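Local coordinates for F5/8 type C domain protein (Bacteroides ovatus, PDB 4ZRX) that is a putative alpha-L-fucosidase, probably cleaving alpha-linked L-fucose from glycans by hydrolysis, with an additional F5/8 type C domain that may bind carbohydrate, at residues F47-I52 with P293-H298. Numbering follows the deposited sequence.
With EDO (1,2-ethanediol), chain D.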
ATOM      1  N   PHE A  47      -4.607   9.379   2.749  1.00 14.60           N
ATOM      2  CA  PHE A  47      -4.242   9.617   4.156  1.00 14.64           C
ATOM      3  C   PHE A  47      -3.403  10.897   4.153  1.00 15.19           C
ATOM      4  O   PHE A  47      -2.557  11.096   3.256  1.00 15.67           O
ATOM      5  CB  PHE A  47      -3.376   8.468   4.666  1.00 15.05           C
ATOM      6  CG  PHE A  47      -3.790   7.807   5.960  1.00 15.55           C
ATOM      7  CD1 PHE A  47      -4.351   8.482   7.015  1.00 16.15           C
ATOM      8  CD2 PHE A  47      -3.416   6.471   6.154  1.00 16.08           C
ATOM      9  CE1 PHE A  47      -4.642   7.782   8.219  1.00 17.25           C
ATOM     10  CE2 PHE A  47      -3.694   5.789   7.316  1.00 16.73           C
ATOM     11  CZ  PHE A  47      -4.309   6.460   8.361  1.00 17.23           C
ATOM     12  N   LEU A  48      -3.622  11.760   5.160  1.00 15.49           N
ATOM     13  CA  LEU A  48      -2.808  12.899   5.434  1.00 15.73           C
ATOM     14  C   LEU A  48      -2.244  12.829   6.852  1.00 15.91           C
ATOM     15  O   LEU A  48      -2.919  13.206   7.837  1.00 16.88           O
ATOM     16  CB  LEU A  48      -3.631  14.171   5.260  1.00 17.08           C
ATOM     17  CG  LEU A  48      -4.213  14.435   3.877  1.00 18.03           C
ATOM     18  CD1 LEU A  48      -5.336  15.494   3.936  1.00 18.99           C
ATOM     19  CD2 LEU A  48      -3.108  14.894   2.924  1.00 19.42           C
ATOM     20  N   HIS A  49      -1.044  12.310   6.999  1.00 15.05           N
ATOM     21  CA  HIS A  49      -0.328  12.387   8.257  1.00 15.51           C
ATOM     22  C   HIS A  49       0.345  13.744   8.349  1.00 15.60           C
ATOM     23  O   HIS A  49       1.252  14.063   7.576  1.00 15.73           O
ATOM     24  CB  HIS A  49       0.687  11.274   8.404  1.00 15.50           C
ATOM     25  CG  HIS A  49       0.107   9.958   8.769  1.00 15.95           C
ATOM     26  ND1 HIS A  49      -0.662   9.212   7.909  1.00 16.07           N
ATOM     27  CD2 HIS A  49       0.253   9.214   9.878  1.00 17.08           C
ATOM     28  CE1 HIS A  49      -1.013   8.093   8.507  1.00 17.15           C
ATOM     29  NE2 HIS A  49      -0.444   8.065   9.692  1.00 17.10           N
ATOM     30  N   PHE A  50      -0.117  14.525   9.330  1.00 15.43           N
ATOM     31  CA  PHE A  50       0.314  15.881   9.555  1.00 15.69           C
ATOM     32  C   PHE A  50       0.118  16.190  11.024  1.00 15.89           C
ATOM     33  O   PHE A  50      -0.864  15.798  11.654  1.00 16.10           O
ATOM     34  CB  PHE A  50      -0.500  16.829   8.689  1.00 16.40           C
ATOM     35  CG  PHE A  50      -0.005  18.244   8.738  1.00 17.03           C
ATOM     36  CD1 PHE A  50       1.264  18.574   8.268  1.00 17.45           C
ATOM     37  CD2 PHE A  50      -0.833  19.241   9.213  1.00 17.67           C
ATOM     38  CE1 PHE A  50       1.699  19.885   8.282  1.00 18.98           C
ATOM     39  CE2 PHE A  50      -0.370  20.544   9.284  1.00 18.24           C
ATOM     40  CZ  PHE A  50       0.878  20.884   8.789  1.00 18.16           C
ATOM     41  N   GLY A  51       1.098  16.826  11.632  1.00 16.37           N
ATOM     42  CA  GLY A  51       1.017  17.190  13.043  1.00 17.29           C
ATOM     43  C   GLY A  51       2.323  17.693  13.586  1.00 18.22           C
ATOM     44  O   GLY A  51       3.198  18.174  12.837  1.00 17.94           O
ATOM     45  N   ILE A  52       2.469  17.581  14.901  1.00 18.92           N
ATOM     46  CA  ILE A  52       3.710  18.032  15.501  1.00 20.45           C
ATOM     47  C   ILE A  52       4.902  17.163  15.028  1.00 20.14           C
ATOM     48  O   ILE A  52       6.013  17.676  14.895  1.00 20.19           O
ATOM     49  CB  ILE A  52       3.537  18.086  17.019  1.00 22.05           C
ATOM     50  CG1 ILE A  52       4.582  19.027  17.644  1.00 24.60           C
ATOM     51  CG2 ILE A  52       3.540  16.709  17.570  1.00 21.93           C
ATOM     52  CD1 ILE A  52       3.999  19.885  18.699  1.00 25.48           C
ATOM     53  N   PRO A 293       8.781   6.397   2.550  1.00 17.84           N
ATOM     54  CA  PRO A 293       9.049   5.312   3.520  1.00 19.00           C
ATOM     55  C   PRO A 293       8.330   5.516   4.866  1.00 18.57           C
ATOM     56  O   PRO A 293       7.785   4.558   5.412  1.00 19.65           O
ATOM     57  CB  PRO A 293      10.557   5.375   3.694  1.00 19.14           C
ATOM     58  CG  PRO A 293      11.038   5.848   2.392  1.00 20.01           C
ATOM     59  CD  PRO A 293      10.032   6.892   1.956  1.00 19.08           C
ATOM     60  N   GLY A 294       8.318   6.747   5.364  1.00 17.86           N
ATOM     61  CA  GLY A 294       7.628   7.094   6.590  1.00 17.27           C
ATOM     62  C   GLY A 294       6.211   7.653   6.300  1.00 16.30           C
ATOM     63  O   GLY A 294       5.883   7.958   5.165  1.00 16.96           O
ATOM     64  N   TRP A 295       5.379   7.693   7.324  1.00 16.20           N
ATOM     65  CA  TRP A 295       4.071   8.299   7.262  1.00 15.14           C
ATOM     66  C   TRP A 295       4.105   9.794   7.329  1.00 15.54           C
ATOM     67  O   TRP A 295       3.307  10.474   6.675  1.00 14.97           O
ATOM     68  CB  TRP A 295       3.164   7.725   8.371  1.00 15.03           C
ATOM     69  CG  TRP A 295       2.943   6.236   8.279  1.00 15.71           C
ATOM     70  CD1 TRP A 295       3.557   5.262   9.018  1.00 16.12           C
ATOM     71  CD2 TRP A 295       2.025   5.591   7.420  1.00 15.19           C
ATOM     72  NE1 TRP A 295       3.082   4.019   8.638  1.00 17.05           N
ATOM     73  CE2 TRP A 295       2.144   4.203   7.643  1.00 16.14           C
ATOM     74  CE3 TRP A 295       1.094   6.044   6.513  1.00 14.95           C
ATOM     75  CZ2 TRP A 295       1.320   3.267   6.977  1.00 16.29           C
ATOM     76  CZ3 TRP A 295       0.336   5.134   5.816  1.00 15.68           C
ATOM     77  CH2 TRP A 295       0.428   3.753   6.071  1.00 15.66           C
ATOM     78  N   PHE A 296       4.935  10.350   8.214  1.00 15.71           N
ATOM     79  CA  PHE A 296       5.046  11.783   8.314  1.00 16.00           C
ATOM     80  C   PHE A 296       6.084  12.285   7.333  1.00 16.55           C
ATOM     81  O   PHE A 296       6.861  11.498   6.777  1.00 18.07           O
ATOM     82  CB  PHE A 296       5.355  12.225   9.739  1.00 16.54           C
ATOM     83  CG  PHE A 296       4.170  12.118  10.650  1.00 16.02           C
ATOM     84  CD1 PHE A 296       3.888  10.932  11.292  1.00 16.17           C
ATOM     85  CD2 PHE A 296       3.287  13.165  10.796  1.00 16.81           C
ATOM     86  CE1 PHE A 296       2.766  10.815  12.122  1.00 16.21           C
ATOM     87  CE2 PHE A 296       2.179  13.043  11.596  1.00 16.63           C
ATOM     88  CZ  PHE A 296       1.915  11.894  12.251  1.00 16.53           C
ATOM     89  N   TYR A 297       6.019  13.574   7.054  1.00 17.03           N
ATOM     90  CA  TYR A 297       6.929  14.202   6.103  1.00 16.94           C
ATOM     91  C   TYR A 297       8.366  14.260   6.659  1.00 17.86           C
ATOM     92  O   TYR A 297       8.591  14.768   7.781  1.00 17.82           O
ATOM     93  CB  TYR A 297       6.472  15.586   5.747  1.00 16.93           C
ATOM     94  CG  TYR A 297       7.440  16.205   4.805  1.00 17.35           C
ATOM     95  CD1 TYR A 297       7.361  15.981   3.415  1.00 17.58           C
ATOM     96  CD2 TYR A 297       8.470  16.978   5.304  1.00 18.26           C
ATOM     97  CE1 TYR A 297       8.316  16.509   2.561  1.00 18.54           C
ATOM     98  CE2 TYR A 297       9.432  17.574   4.447  1.00 19.43           C
ATOM     99  CZ  TYR A 297       9.350  17.318   3.083  1.00 19.73           C
ATOM    100  OH  TYR A 297      10.284  17.868   2.211  1.00 21.48           O
ATOM    101  N   HIS A 298       9.322  13.778   5.864  1.00 18.25           N
ATOM    102  CA  HIS A 298      10.742  13.977   6.177  1.00 19.37           C
ATOM    103  C   HIS A 298      11.399  14.482   4.936  1.00 19.70           C
ATOM    104  O   HIS A 298      11.288  13.854   3.896  1.00 19.79           O
ATOM    105  CB  HIS A 298      11.395  12.663   6.549  1.00 20.59           C
ATOM    106  CG  HIS A 298      10.708  11.994   7.669  1.00 21.26           C
ATOM    107  ND1 HIS A 298      10.870  12.388   8.978  1.00 22.99           N
ATOM    108  CD2 HIS A 298       9.785  11.007   7.673  1.00 22.01           C
ATOM    109  CE1 HIS A 298      10.060  11.664   9.743  1.00 23.19           C
ATOM    110  NE2 HIS A 298       9.391  10.823   8.975  1.00 21.77           N
TER
HETATM  111  C1  EDO D 703      -1.218   5.158  11.054  1.00 26.04           C
HETATM  112  O1  EDO D 703      -0.249   6.073  11.564  1.00 23.30           O
HETATM  113  C2  EDO D 703      -0.484   4.110  10.240  1.00 27.91           C
HETATM  114  O2  EDO D 703       0.545   3.522  11.052  1.00 30.19           O
HETATM  115  O   HOH W   1       3.676  15.359   7.685  1.00 16.44           O
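H49 and W295 meet in an aromatic cluster with F47 and F296, at the mouth of the TIM-barrel domain of this putative fucosidase. H49 follows barrel strand 44-48; W295 and F296 sit in the loop between strand 279-290 and helix 308-316. H49 CB lies 3.2 Å from W295 O and over the centre of the F296 ring, 3.9 Å from its centroid, a CH-pi contact. With CG beside the backbone N (chi1 -78°), anti to the carbonyl carbon, the imidazole swings past the F296 rim and lies against W295. The CD2 edge of the imidazole is turned toward the F296 face, H49 CD2 lying 3.7 Å from F296 CE1, the two planes nearly perpendicular at 89°. One imidazole face takes W295 CB, 3.8 Å from the ring centroid, and the ring makes an offset stack with the five-membered ring of the indole, planes 29° apart. ND1 is hydrogen-bonded to N328 OD1, while N328 ND2 holds W295 O, so a single amide ties both segments to strand 324-328. H49 CE1 sits over the centre of the F47 ring and 3.6 Å from W295 CE3. At the tip, NE2 shares a nearly straight hydrogen bond with a 1,2-ethanediol, probably from the crystallisation liquor, that is also hydrogen-bonded to E230 and H98; H49 NE2 lies 2.7 Å from its O1.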